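PDB 6CNG: DegV domain-containing protein spr0652 from Streptococcus pneumoniae, which binds a long-chain fatty acid, linoleic acid in this crystal, and probably serves in fatty acid transport or metabolism. Local coordinates for residues Q69-E72 and T73-T77; S87-D90 and Y91-A94; K121-Y124 and L125-P129; V185-L188 and V189-G192. All blocks are in the same frame, centred on the assembly; numbering follows the deposited sequence.

Interaction 1 of 4, residues Q69-E72 and T73-T77; sequences QMME and TMYAT
Met71 and Tyr75, one turn apart on helix 67-76, lie side by side and point the same way, so that the methyl CE of Met71 rests 3.8 Å from CE2 of Tyr75. Met71 folds its chain at all three torsions, each near -70°, and this curl brings CE up to the ring and to 3.9 Å from CE of Met74. Met74 starts out differently, with CG anti to the backbone N (chi1 179°), then bends twice. Its CE sits over the centre of the Tyr75 ring, 3.3 Å above the plane, a CH-pi contact. Unbranched and flexible, the two methionines can fit their methyls to the ring. The phenol reaches beyond them, its OH hydrogen-bonded to Glu290 OE1, while Ser286 and Phe287 of helix 283-289 touch Met71 and Met74. On another side of the helix Thr73 packs against Val54 and gives its OG1 proton to the carbonyl O of Gln69, 2.8 Å away. Thr73 N binds the same oxygen at 3.1 Å, from the opposite face of its carbonyl plane. The hydroxyl can do so because OG1 stands beside its own backbone N (chi1 -58°). Thr77 repeats the habit near the helix end, OG1 donating to Thr73 O at 2.8 Å. The chemistry is therefore divided: thioether chains pack their methyls against each other and the tyrosine ring, and the polar atoms among them, Met74 SD and Tyr75 OH, find partners outside this turn, while threonine hydroxyls return their hydrogen bonds to the helix's own carbonyls.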
ATOM      1  N   GLN A  69      -1.687  13.042  15.177  1.00 15.96           N
ATOM      2  CA  GLN A  69      -2.018  14.458  15.204  1.00 16.30           C
ATOM      3  C   GLN A  69      -2.590  14.903  13.866  1.00 15.91           C
ATOM      4  O   GLN A  69      -3.489  15.739  13.811  1.00 15.63           O
ATOM      5  CB  GLN A  69      -0.755  15.245  15.536  1.00 25.10           C
ATOM      6  CG  GLN A  69      -0.742  16.655  15.025  1.00 33.54           C
ATOM      7  CD  GLN A  69      -1.894  17.459  15.563  1.00 53.20           C
ATOM      8  OE1 GLN A  69      -2.467  18.283  14.854  1.00 59.98           O
ATOM      9  NE2 GLN A  69      -2.242  17.231  16.830  1.00 61.36           N
ATOM     10  N   MET A  70      -2.088  14.347  12.777  1.00 16.50           N
ATOM     11  CA  MET A  70      -2.646  14.662  11.473  1.00 14.91           C
ATOM     12  C   MET A  70      -4.101  14.240  11.383  1.00 14.39           C
ATOM     13  O   MET A  70      -4.968  15.007  10.948  1.00 14.41           O
ATOM     14  CB  MET A  70      -1.823  13.932  10.429  1.00 17.97           C
ATOM     15  CG  MET A  70      -2.187  14.266   9.018  1.00 23.12           C
ATOM     16  SD  MET A  70      -2.223  12.801   8.024  1.00 38.42           S
ATOM     17  CE  MET A  70      -3.710  12.051   8.577  1.00 27.82           C
ATOM     18  N   MET A  71      -4.388  13.013  11.791  1.00 14.49           N
ATOM     19  CA  MET A  71      -5.750  12.524  11.713  1.00 14.26           C
ATOM     20  C   MET A  71      -6.684  13.356  12.583  1.00 13.99           C
ATOM     21  O   MET A  71      -7.788  13.715  12.159  1.00 15.23           O
ATOM     22  CB  MET A  71      -5.771  11.051  12.117  1.00 13.36           C
ATOM     23  CG  MET A  71      -5.035  10.150  11.125  1.00 15.23           C
ATOM     24  SD  MET A  71      -5.819   9.926   9.507  1.00 19.46           S
ATOM     25  CE  MET A  71      -7.178   8.861   9.939  1.00 15.97           C
ATOM     26  N   GLU A  72      -6.262  13.656  13.823  1.00 14.78           N
ATOM     27  CA  GLU A  72      -7.076  14.474  14.721  1.00 14.92           C
ATOM     28  C   GLU A  72      -7.423  15.797  14.069  1.00 13.19           C
ATOM     29  O   GLU A  72      -8.570  16.253  14.123  1.00 15.61           O
ATOM     30  CB  GLU A  72      -6.298  14.721  16.019  1.00 16.97           C
ATOM     31  CG  GLU A  72      -7.049  15.511  17.101  1.00 21.12           C
ATOM     32  CD  GLU A  72      -6.360  15.494  18.455  1.00 29.35           C
ATOM     33  OE1 GLU A  72      -6.900  16.117  19.394  1.00 32.00           O
ATOM     34  OE2 GLU A  72      -5.295  14.856  18.593  1.00 36.78           O
ATOM     35  N   THR A  73      -6.441  16.412  13.428  1.00 13.46           N
ATOM     36  CA  THR A  73      -6.651  17.683  12.757  1.00 16.74           C
ATOM     37  C   THR A  73      -7.593  17.525  11.591  1.00 17.60           C
ATOM     38  O   THR A  73      -8.494  18.347  11.403  1.00 16.10           O
ATOM     39  CB  THR A  73      -5.312  18.232  12.296  1.00 16.38           C
ATOM     40  OG1 THR A  73      -4.465  18.380  13.433  1.00 19.47           O
ATOM     41  CG2 THR A  73      -5.466  19.558  11.631  1.00 19.76           C
ATOM     42  N   MET A  74      -7.428  16.451  10.826  1.00 18.73           N
ATOM     43  CA  MET A  74      -8.282  16.228   9.681  1.00 14.13           C
ATOM     44  C   MET A  74      -9.719  16.070  10.120  1.00 11.72           C
ATOM     45  O   MET A  74     -10.628  16.662   9.547  1.00 16.05           O
ATOM     46  CB  MET A  74      -7.758  14.994   8.964  1.00 13.95           C
ATOM     47  CG  MET A  74      -8.529  14.552   7.737  1.00 17.31           C
ATOM     48  SD  MET A  74      -9.881  13.492   8.129  1.00 18.64           S
ATOM     49  CE  MET A  74      -9.084  12.109   8.867  1.00 16.12           C
ATOM     50  N   TYR A  75      -9.950  15.283  11.146  1.00 14.68           N
ATOM     51  CA  TYR A  75     -11.314  15.041  11.526  1.00 12.41           C
ATOM     52  C   TYR A  75     -11.919  16.253  12.183  1.00 13.88           C
ATOM     53  O   TYR A  75     -13.140  16.393  12.195  1.00 18.92           O
ATOM     54  CB  TYR A  75     -11.349  13.872  12.472  1.00 15.64           C
ATOM     55  CG  TYR A  75     -11.320  12.503  11.819  1.00 12.50           C
ATOM     56  CD1 TYR A  75     -12.337  12.090  10.979  1.00 13.64           C
ATOM     57  CD2 TYR A  75     -10.302  11.611  12.088  1.00 13.52           C
ATOM     58  CE1 TYR A  75     -12.332  10.823  10.417  1.00 14.09           C
ATOM     59  CE2 TYR A  75     -10.290  10.328  11.522  1.00 11.62           C
ATOM     60  CZ  TYR A  75     -11.302   9.947  10.698  1.00 13.21           C
ATOM     61  OH  TYR A  75     -11.295   8.685  10.130  1.00 16.33           O
ATOM     62  N   ALA A  76     -11.099  17.125  12.744  1.00 17.70           N
ATOM     63  CA  ALA A  76     -11.565  18.349  13.379  1.00 15.15           C
ATOM     64  C   ALA A  76     -11.925  19.434  12.386  1.00 14.74           C
ATOM     65  O   ALA A  76     -12.541  20.429  12.766  1.00 18.22           O
ATOM     66  CB  ALA A  76     -10.461  18.902  14.264  1.00 17.11           C
ATOM     67  N   THR A  77     -11.541  19.277  11.143  1.00 15.82           N
ATOM     68  CA  THR A  77     -11.654  20.340  10.172  1.00 16.19           C
ATOM     69  C   THR A  77     -12.837  20.014   9.301  1.00 16.06           C
ATOM     70  O   THR A  77     -12.864  18.965   8.664  1.00 20.07           O
ATOM     71  CB  THR A  77     -10.387  20.452   9.347  1.00 21.55           C
ATOM     72  OG1 THR A  77      -9.298  20.796  10.209  1.00 20.23           O
ATOM     73  CG2 THR A  77     -10.546  21.525   8.303  1.00 27.24           C
TER

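Interaction 2 of 4, residues S87-D90 and Y91-A94; sequences SPDD and YLRA
Backbone bonds, each spanning one turn, start helix 88-95, two of them firm, Leu92 N to Pro88 O (2.9 Å) and Arg93 N to Asp89 O (3.0 Å), and two weak, Tyr91 N to Ser87 O and Ala94 N to Asp90 O. Tyr91 swings its ring back along the first turn, CG lying beside its own backbone N (chi1 -78°), and CD2 comes 3.8 Å from Ser87 O. The ring is buried among Val48, Leu103 and Ala117, and its OH is hydrogen-bonded to Ser113 OG at the start of helix 113-127. Leu92 leans over the preceding turn, with CG 3.5 Å from Pro88 O and CD1 near Asp89 OD1, the two side chains crossing at about a right angle. The helix begins with a capping box. Ser87, the N-cap, accepts from Asp89 N through OG (3.0 Å), and Asp90 answers with OD2, to which Ser87 N gives a weak bond (3.2 Å). A short hydroxyl and a carboxylate suit these places, since they can take up N-H groups that have no preceding turn to bind. Pro88 fits the first helical position because its nitrogen has no proton to satisfy and its fixed phi is already helical. Asp89 and Asp90 probably also gain from the positive end of the helix dipole. Arg93 stays apart from both carboxylates, its NE 5.6 Å from Asp90 OD1, while small Ala94 lets the helix pack close to Val48 and Ile26.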
ATOM      1  N   SER A  87       6.401  14.795  -6.579  1.00 17.40           N
ATOM      2  CA  SER A  87       6.921  15.407  -7.768  1.00 15.50           C
ATOM      3  C   SER A  87       7.895  14.452  -8.441  1.00 14.76           C
ATOM      4  O   SER A  87       8.524  13.622  -7.790  1.00 15.91           O
ATOM      5  CB  SER A  87       7.681  16.646  -7.381  1.00 17.02           C
ATOM      6  OG  SER A  87       8.455  17.115  -8.453  1.00 23.01           O
ATOM      7  N   PRO A  88       8.040  14.559  -9.738  1.00 14.74           N
ATOM      8  CA  PRO A  88       9.108  13.826 -10.407  1.00 12.69           C
ATOM      9  C   PRO A  88      10.457  14.098  -9.790  1.00 14.21           C
ATOM     10  O   PRO A  88      11.276  13.182  -9.679  1.00 15.02           O
ATOM     11  CB  PRO A  88       9.023  14.365 -11.838  1.00 13.11           C
ATOM     12  CG  PRO A  88       7.686  14.880 -11.973  1.00 13.12           C
ATOM     13  CD  PRO A  88       7.302  15.409 -10.670  1.00 17.43           C
ATOM     14  N   ASP A  89      10.694  15.349  -9.379  1.00 17.39           N
ATOM     15  CA  ASP A  89      11.942  15.728  -8.739  1.00 12.91           C
ATOM     16  C   ASP A  89      12.151  14.969  -7.443  1.00 11.95           C
ATOM     17  O   ASP A  89      13.277  14.610  -7.106  1.00 15.23           O
ATOM     18  CB  ASP A  89      11.905  17.216  -8.468  1.00 18.22           C
ATOM     19  CG  ASP A  89      13.156  17.694  -7.875  1.00 28.79           C
ATOM     20  OD1 ASP A  89      14.187  17.594  -8.568  1.00 33.36           O
ATOM     21  OD2 ASP A  89      13.124  18.145  -6.715  1.00 35.54           O
ATOM     22  N   ASP A  90      11.087  14.733  -6.692  1.00 14.90           N
ATOM     23  CA  ASP A  90      11.196  13.927  -5.486  1.00 13.71           C
ATOM     24  C   ASP A  90      11.719  12.533  -5.812  1.00 17.62           C
ATOM     25  O   ASP A  90      12.510  11.962  -5.054  1.00 15.51           O
ATOM     26  CB  ASP A  90       9.827  13.818  -4.829  1.00 17.69           C
ATOM     27  CG  ASP A  90       9.299  15.158  -4.351  1.00 21.32           C
ATOM     28  OD1 ASP A  90      10.026  16.155  -4.464  1.00 23.84           O
ATOM     29  OD2 ASP A  90       8.148  15.215  -3.873  1.00 24.62           O
ATOM     30  N   TYR A  91      11.296  11.976  -6.946  1.00 14.96           N
ATOM     31  CA  TYR A  91      11.794  10.676  -7.371  1.00 14.51           C
ATOM     32  C   TYR A  91      13.250  10.779  -7.814  1.00 15.74           C
ATOM     33  O   TYR A  91      14.073   9.934  -7.459  1.00 17.39           O
ATOM     34  CB  TYR A  91      10.876  10.128  -8.473  1.00 14.47           C
ATOM     35  CG  TYR A  91       9.577   9.545  -7.948  1.00 14.88           C
ATOM     36  CD1 TYR A  91       9.598   8.607  -6.953  1.00 17.90           C
ATOM     37  CD2 TYR A  91       8.341   9.926  -8.444  1.00 12.68           C
ATOM     38  CE1 TYR A  91       8.451   8.074  -6.456  1.00 17.04           C
ATOM     39  CE2 TYR A  91       7.184   9.385  -7.957  1.00 11.96           C
ATOM     40  CZ  TYR A  91       7.247   8.461  -6.958  1.00 14.08           C
ATOM     41  OH  TYR A  91       6.135   7.881  -6.415  1.00 20.73           O
ATOM     42  N   LEU A  92      13.602  11.835  -8.544  1.00 12.93           N
ATOM     43  CA  LEU A  92      14.981  11.991  -9.002  1.00 15.68           C
ATOM     44  C   LEU A  92      15.966  12.023  -7.844  1.00 12.86           C
ATOM     45  O   LEU A  92      17.040  11.417  -7.924  1.00 15.11           O
ATOM     46  CB  LEU A  92      15.132  13.285  -9.803  1.00 15.29           C
ATOM     47  CG  LEU A  92      14.476  13.399 -11.156  1.00 15.93           C
ATOM     48  CD1 LEU A  92      14.696  14.820 -11.651  1.00 16.56           C
ATOM     49  CD2 LEU A  92      15.034  12.396 -12.107  1.00 15.23           C
ATOM     50  N   ARG A  93      15.636  12.755  -6.781  1.00 14.91           N
ATOM     51  CA  ARG A  93      16.482  12.783  -5.597  1.00 15.58           C
ATOM     52  C   ARG A  93      16.722  11.388  -5.063  1.00 12.90           C
ATOM     53  O   ARG A  93      17.831  11.054  -4.633  1.00 19.59           O
ATOM     54  CB  ARG A  93      15.790  13.574  -4.492  1.00 22.00           C
ATOM     55  CG  ARG A  93      15.782  15.065  -4.632  1.00 32.27           C
ATOM     56  CD  ARG A  93      15.666  15.727  -3.244  1.00 39.38           C
ATOM     57  NE  ARG A  93      14.975  14.909  -2.232  1.00 42.62           N
ATOM     58  CZ  ARG A  93      15.574  14.203  -1.269  1.00 53.04           C
ATOM     59  NH1 ARG A  93      16.903  14.176  -1.148  1.00 45.60           N
ATOM     60  NH2 ARG A  93      14.830  13.514  -0.410  1.00 66.28           N
ATOM     61  N   ALA A  94      15.673  10.594  -5.003  1.00 14.51           N
ATOM     62  CA  ALA A  94      15.745   9.274  -4.403  1.00 17.45           C
ATOM     63  C   ALA A  94      16.610   8.314  -5.205  1.00 17.65           C
ATOM     64  O   ALA A  94      17.111   7.337  -4.650  1.00 21.10           O
ATOM     65  CB  ALA A  94      14.336   8.726  -4.258  1.00 15.08           C
TER

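Interaction 3 of 4, residues K121-Y124 and L125-P129; sequences KNIY and LEDHP
Tyr124 lies under the imidazole of His128, one face of the phenol ring covered in an offset stack with the planes only 10° apart and the centroids separated by 4.2 Å. The overlap is not ring centre on ring centre. His128 ND1 stands 3.6 Å above the middle of the tyrosine ring, whereas Tyr124 CZ falls toward the rim of the imidazole. Tyrosine gets there by holding CG anti to its backbone N (chi1 -161°), which carries the ring toward the end of helix 113-127. His128 has already left helical backbone angles (phi -132°), and its ring lies back over the last helical turn. The backbone secures the same pair: His128 N donates to Tyr124 O at 2.7 Å, and that carbonyl oxygen also lies in the plane of the imidazole at its edge. Just before this, Glu126 N reaches back only three residues, to Ile123 O at 3.1 Å, from above the carbonyl plane. The tyrosine is wedged between this exposed end and the interior, its ring meeting Phe95 edge-to-face and touching Leu92 of helix 88-95. Lys121 runs out fully extended, CE passing 4.0 Å from Leu125 CD1, and its NZ is hydrogen-bonded to Ile133 O of strand 132-137. Helix 113-127 is the helical arm of a beta-alpha-beta crossover between strands 100-105 and 132-137, and this is its outer end, at the surface. A tyrosine suits this place because its large ring can pack on Leu92 and Phe95 and still offer a face to the exposed histidine, which over its pi cloud would probably be somewhat stabilised when protonated.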
ATOM      1  N   LYS A 121      12.021   8.352 -14.244  1.00 13.56           N
ATOM      2  CA  LYS A 121      12.886   7.326 -14.809  1.00 11.75           C
ATOM      3  C   LYS A 121      13.472   7.800 -16.119  1.00 10.64           C
ATOM      4  O   LYS A 121      14.675   7.686 -16.352  1.00 14.04           O
ATOM      5  CB  LYS A 121      12.140   6.000 -15.042  1.00 14.46           C
ATOM      6  CG  LYS A 121      12.914   5.024 -15.969  1.00 13.09           C
ATOM      7  CD  LYS A 121      12.236   3.684 -16.181  1.00 15.52           C
ATOM      8  CE  LYS A 121      13.047   2.782 -17.154  1.00 16.38           C
ATOM      9  NZ  LYS A 121      12.477   1.431 -17.392  1.00 16.08           N
ATOM     10  N   ASN A 122      12.616   8.270 -17.008  1.00 13.22           N
ATOM     11  CA  ASN A 122      13.075   8.700 -18.318  1.00 15.18           C
ATOM     12  C   ASN A 122      14.008   9.897 -18.226  1.00 15.42           C
ATOM     13  O   ASN A 122      14.927  10.014 -19.031  1.00 17.72           O
ATOM     14  CB  ASN A 122      11.865   8.993 -19.196  1.00 15.06           C
ATOM     15  CG  ASN A 122      11.107   7.739 -19.563  1.00 19.83           C
ATOM     16  OD1 ASN A 122      11.680   6.661 -19.678  1.00 19.68           O
ATOM     17  ND2 ASN A 122       9.809   7.872 -19.739  1.00 27.18           N
ATOM     18  N   ILE A 123      13.802  10.780 -17.247  1.00 16.21           N
ATOM     19  CA  ILE A 123      14.655  11.946 -17.083  1.00 13.87           C
ATOM     20  C   ILE A 123      16.002  11.534 -16.537  1.00 12.23           C
ATOM     21  O   ILE A 123      17.043  12.008 -16.992  1.00 17.01           O
ATOM     22  CB  ILE A 123      13.985  12.972 -16.156  1.00 12.29           C
ATOM     23  CG1 ILE A 123      12.742  13.601 -16.797  1.00 15.21           C
ATOM     24  CG2 ILE A 123      14.978  14.054 -15.757  1.00 18.96           C
ATOM     25  CD1 ILE A 123      13.038  14.483 -18.010  1.00 15.76           C
ATOM     26  N   TYR A 124      16.014  10.659 -15.547  1.00 14.89           N
ATOM     27  CA  TYR A 124      17.282  10.282 -14.949  1.00 16.20           C
ATOM     28  C   TYR A 124      18.186   9.600 -15.961  1.00 16.59           C
ATOM     29  O   TYR A 124      19.383   9.887 -16.021  1.00 18.98           O
ATOM     30  CB  TYR A 124      17.037   9.358 -13.768  1.00 18.21           C
ATOM     31  CG  TYR A 124      18.193   9.247 -12.784  1.00 16.84           C
ATOM     32  CD1 TYR A 124      18.420  10.219 -11.823  1.00 19.37           C
ATOM     33  CD2 TYR A 124      19.011   8.148 -12.786  1.00 17.18           C
ATOM     34  CE1 TYR A 124      19.450  10.085 -10.910  1.00 19.36           C
ATOM     35  CE2 TYR A 124      20.021   8.013 -11.898  1.00 15.08           C
ATOM     36  CZ  TYR A 124      20.235   8.967 -10.950  1.00 15.92           C
ATOM     37  OH  TYR A 124      21.269   8.817 -10.080  1.00 19.52           O
ATOM     38  N   LEU A 125      17.637   8.672 -16.748  1.00 18.27           N
ATOM     39  CA  LEU A 125      18.427   7.927 -17.716  1.00 20.18           C
ATOM     40  C   LEU A 125      18.972   8.800 -18.828  1.00 19.84           C
ATOM     41  O   LEU A 125      19.819   8.346 -19.591  1.00 27.07           O
ATOM     42  CB  LEU A 125      17.612   6.797 -18.331  1.00 20.17           C
ATOM     43  CG  LEU A 125      17.191   5.706 -17.351  1.00 20.34           C
ATOM     44  CD1 LEU A 125      16.552   4.541 -18.079  1.00 26.83           C
ATOM     45  CD2 LEU A 125      18.355   5.243 -16.570  1.00 21.68           C
ATOM     46  N   GLU A 126      18.501  10.021 -18.952  1.00 17.81           N
ATOM     47  CA  GLU A 126      19.178  10.975 -19.816  1.00 15.24           C
ATOM     48  C   GLU A 126      20.433  11.500 -19.140  1.00 18.03           C
ATOM     49  O   GLU A 126      21.459  11.693 -19.791  1.00 19.87           O
ATOM     50  CB  GLU A 126      18.215  12.110 -20.151  1.00 18.38           C
ATOM     51  CG  GLU A 126      18.376  12.694 -21.519  1.00 31.92           C
ATOM     52  CD  GLU A 126      17.352  13.774 -21.786  1.00 34.36           C
ATOM     53  OE1 GLU A 126      17.712  14.776 -22.462  1.00 32.52           O
ATOM     54  OE2 GLU A 126      16.196  13.602 -21.305  1.00 35.70           O
ATOM     55  N   ASP A 127      20.369  11.680 -17.820  1.00 20.03           N
ATOM     56  CA  ASP A 127      21.463  12.253 -17.046  1.00 21.12           C
ATOM     57  C   ASP A 127      22.490  11.205 -16.647  1.00 21.49           C
ATOM     58  O   ASP A 127      23.685  11.495 -16.643  1.00 23.54           O
ATOM     59  CB  ASP A 127      20.902  12.956 -15.808  1.00 23.23           C
ATOM     60  CG  ASP A 127      20.203  14.275 -16.146  1.00 26.31           C
ATOM     61  OD1 ASP A 127      20.631  14.970 -17.098  1.00 22.41           O
ATOM     62  OD2 ASP A 127      19.222  14.619 -15.448  1.00 30.96           O
ATOM     63  N   HIS A 128      22.051   9.986 -16.325  1.00 22.94           N
ATOM     64  CA  HIS A 128      22.930   8.913 -15.860  1.00 20.88           C
ATOM     65  C   HIS A 128      22.624   7.641 -16.643  1.00 22.18           C
ATOM     66  O   HIS A 128      21.809   6.806 -16.221  1.00 20.64           O
ATOM     67  CB  HIS A 128      22.768   8.689 -14.360  1.00 21.65           C
ATOM     68  CG  HIS A 128      22.900   9.933 -13.542  1.00 22.57           C
ATOM     69  ND1 HIS A 128      21.949  10.931 -13.543  1.00 23.16           N
ATOM     70  CD2 HIS A 128      23.857  10.327 -12.673  1.00 23.70           C
ATOM     71  CE1 HIS A 128      22.319  11.886 -12.714  1.00 20.72           C
ATOM     72  NE2 HIS A 128      23.471  11.542 -12.171  1.00 26.25           N
ATOM     73  N   PRO A 129      23.266   7.457 -17.796  1.00 24.00           N
ATOM     74  CA  PRO A 129      22.950   6.289 -18.633  1.00 24.00           C
ATOM     75  C   PRO A 129      23.335   4.942 -18.052  1.00 22.58           C
ATOM     76  O   PRO A 129      22.676   3.953 -18.392  1.00 25.73           O
ATOM     77  CB  PRO A 129      23.713   6.562 -19.937  1.00 24.12           C
ATOM     78  CG  PRO A 129      23.828   8.010 -19.988  1.00 26.43           C
ATOM     79  CD  PRO A 129      23.934   8.513 -18.565  1.00 23.03           C
TER

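Interaction 4 of 4, residues V185-L188 and V189-G192; sequences VDNL and VKNG
The carboxamide of Asn191 points its ND2 straight at the backbone carbonyl of Asn187, which lies nearly in the amide's own plane, 2.9 Å from ND2. This bond sits at the end of helix 186-190, closed by a Schellman motif: Gly192 N turns back to Val189 O at 2.9 Å, and Arg193 N pairs with Leu188 O. Glycine suits the C-prime place because its backbone has positive phi (72°), costly for other residues. Asn191 N binds Asn187 O only weakly, so the side-chain N-H supplements the fading helical bond, while the second partner of ND2 is Ser81 O. The other amide, on Asn187, gives its ND2 to Phe287 O and turns OD1 toward the extended chain of Lys190, which crosses it obliquely with CD 4.0 Å from OD1. Leu188, apolar and buried, faces the fatty acid, its side chain about 4 Å from the bound linoleic acid, and the side chain of Asn191 is about 5 Å from that of Ser83, a residue inferred to bind palmitate. Val185 CG2 and Val189 CG2 meet loosely. A water joins Asn187 to Lys190, giving a proton to Asn187 OD1 at 2.8 Å and accepting from Lys190 NZ at 3.2 Å.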
ATOM      1  N   VAL A 185     -15.353   5.767   4.543  1.00 14.90           N
ATOM      2  CA  VAL A 185     -14.794   5.980   3.206  1.00 13.00           C
ATOM      3  C   VAL A 185     -14.977   7.420   2.768  1.00 12.86           C
ATOM      4  O   VAL A 185     -14.870   7.748   1.588  1.00 12.00           O
ATOM      5  CB  VAL A 185     -15.422   5.015   2.187  1.00 16.24           C
ATOM      6  CG1 VAL A 185     -15.213   3.576   2.605  1.00 14.04           C
ATOM      7  CG2 VAL A 185     -16.876   5.303   2.042  1.00 14.99           C
ATOM      8  N   ASP A 186     -15.230   8.294   3.726  1.00 12.94           N
ATOM      9  CA  ASP A 186     -15.582   9.663   3.397  1.00 15.22           C
ATOM     10  C   ASP A 186     -14.449  10.380   2.694  1.00 11.25           C
ATOM     11  O   ASP A 186     -14.687  11.154   1.778  1.00 12.72           O
ATOM     12  CB  ASP A 186     -15.990  10.401   4.665  1.00 14.59           C
ATOM     13  CG  ASP A 186     -17.066   9.657   5.437  1.00 18.27           C
ATOM     14  OD1 ASP A 186     -17.979   9.118   4.788  1.00 24.89           O
ATOM     15  OD2 ASP A 186     -16.989   9.569   6.674  1.00 24.72           O
ATOM     16  N   ASN A 187     -13.211  10.159   3.113  1.00 11.64           N
ATOM     17  CA  ASN A 187     -12.116  10.866   2.474  1.00 12.58           C
ATOM     18  C   ASN A 187     -11.901  10.388   1.049  1.00 12.41           C
ATOM     19  O   ASN A 187     -11.556  11.183   0.175  1.00 14.46           O
ATOM     20  CB  ASN A 187     -10.845  10.724   3.289  1.00 10.78           C
ATOM     21  CG  ASN A 187     -10.867  11.577   4.538  1.00 13.01           C
ATOM     22  OD1 ASN A 187     -11.667  12.485   4.681  1.00 15.47           O
ATOM     23  ND2 ASN A 187     -10.011  11.265   5.451  1.00 17.01           N
ATOM     24  N   LEU A 188     -12.077   9.097   0.801  1.00 12.07           N
ATOM     25  CA  LEU A 188     -12.067   8.600  -0.569  1.00 12.18           C
ATOM     26  C   LEU A 188     -13.101   9.321  -1.430  1.00 11.68           C
ATOM     27  O   LEU A 188     -12.799   9.792  -2.530  1.00 12.67           O
ATOM     28  CB  LEU A 188     -12.334   7.097  -0.572  1.00 13.45           C
ATOM     29  CG  LEU A 188     -11.170   6.228  -0.128  1.00 14.79           C
ATOM     30  CD1 LEU A 188     -11.666   4.857   0.289  1.00 11.32           C
ATOM     31  CD2 LEU A 188     -10.123   6.139  -1.223  1.00 15.55           C
ATOM     32  N   VAL A 189     -14.332   9.410  -0.953  1.00 12.58           N
ATOM     33  CA  VAL A 189     -15.373  10.071  -1.735  1.00 13.26           C
ATOM     34  C   VAL A 189     -15.032  11.544  -1.930  1.00 14.55           C
ATOM     35  O   VAL A 189     -15.036  12.056  -3.050  1.00 13.66           O
ATOM     36  CB  VAL A 189     -16.734   9.859  -1.060  1.00 13.38           C
ATOM     37  CG1 VAL A 189     -17.796  10.630  -1.748  1.00 16.42           C
ATOM     38  CG2 VAL A 189     -17.077   8.384  -1.037  1.00 13.71           C
ATOM     39  N   LYS A 190     -14.672  12.228  -0.848  1.00 14.58           N
ATOM     40  CA  LYS A 190     -14.408  13.660  -0.917  1.00 12.83           C
ATOM     41  C   LYS A 190     -13.303  13.996  -1.900  1.00 14.47           C
ATOM     42  O   LYS A 190     -13.254  15.117  -2.418  1.00 15.67           O
ATOM     43  CB  LYS A 190     -14.008  14.165   0.462  1.00 15.83           C
ATOM     44  CG  LYS A 190     -15.180  14.243   1.450  1.00 19.11           C
ATOM     45  CD  LYS A 190     -14.739  14.436   2.933  1.00 18.73           C
ATOM     46  CE  LYS A 190     -15.907  14.768   3.833  1.00 27.09           C
ATOM     47  NZ  LYS A 190     -15.568  14.782   5.280  1.00 31.68           N
ATOM     48  N   ASN A 191     -12.389  13.059  -2.136  1.00 16.54           N
ATOM     49  CA  ASN A 191     -11.248  13.264  -3.008  1.00 12.24           C
ATOM     50  C   ASN A 191     -11.451  12.662  -4.388  1.00 14.48           C
ATOM     51  O   ASN A 191     -10.515  12.646  -5.181  1.00 15.73           O
ATOM     52  CB  ASN A 191      -9.987  12.691  -2.360  1.00 15.53           C
ATOM     53  CG  ASN A 191      -9.397  13.602  -1.327  1.00 17.66           C
ATOM     54  OD1 ASN A 191      -8.534  14.410  -1.635  1.00 18.99           O
ATOM     55  ND2 ASN A 191      -9.834  13.457  -0.089  1.00 16.21           N
ATOM     56  N   GLY A 192     -12.650  12.178  -4.689  1.00 15.50           N
ATOM     57  CA  GLY A 192     -12.962  11.672  -6.013  1.00 12.60           C
ATOM     58  C   GLY A 192     -12.321  10.356  -6.363  1.00 14.09           C
ATOM     59  O   GLY A 192     -12.000  10.132  -7.530  1.00 15.01           O
TER
HETATM   60  O   HOH W   1     -13.501  12.889   6.726  1.00 19.18           O

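How the interactions relate
All four contacts are single-helix turns, and they fall into two touching pairs. Interactions 1 and 4, with centres 15 Å apart, meet through Met74 SD and Asn187 ND2, and both lean on helix 283-289 and its following loop. Interactions 2 and 3, with centres 12 Å apart, join where Leu92 packs on Ile123 and Tyr124; both flank the sheet containing strand 100-105. Interaction 3 is the surface member, its centre about 27 Å from the centre of the chain, and relies on ring stacking, whereas the other three are partly buried. Interaction 2 shows how a helix is begun, with a capping box, and interaction 4 how another is closed, with a Schellman motif. Interaction 4 comes nearest to the linoleic acid.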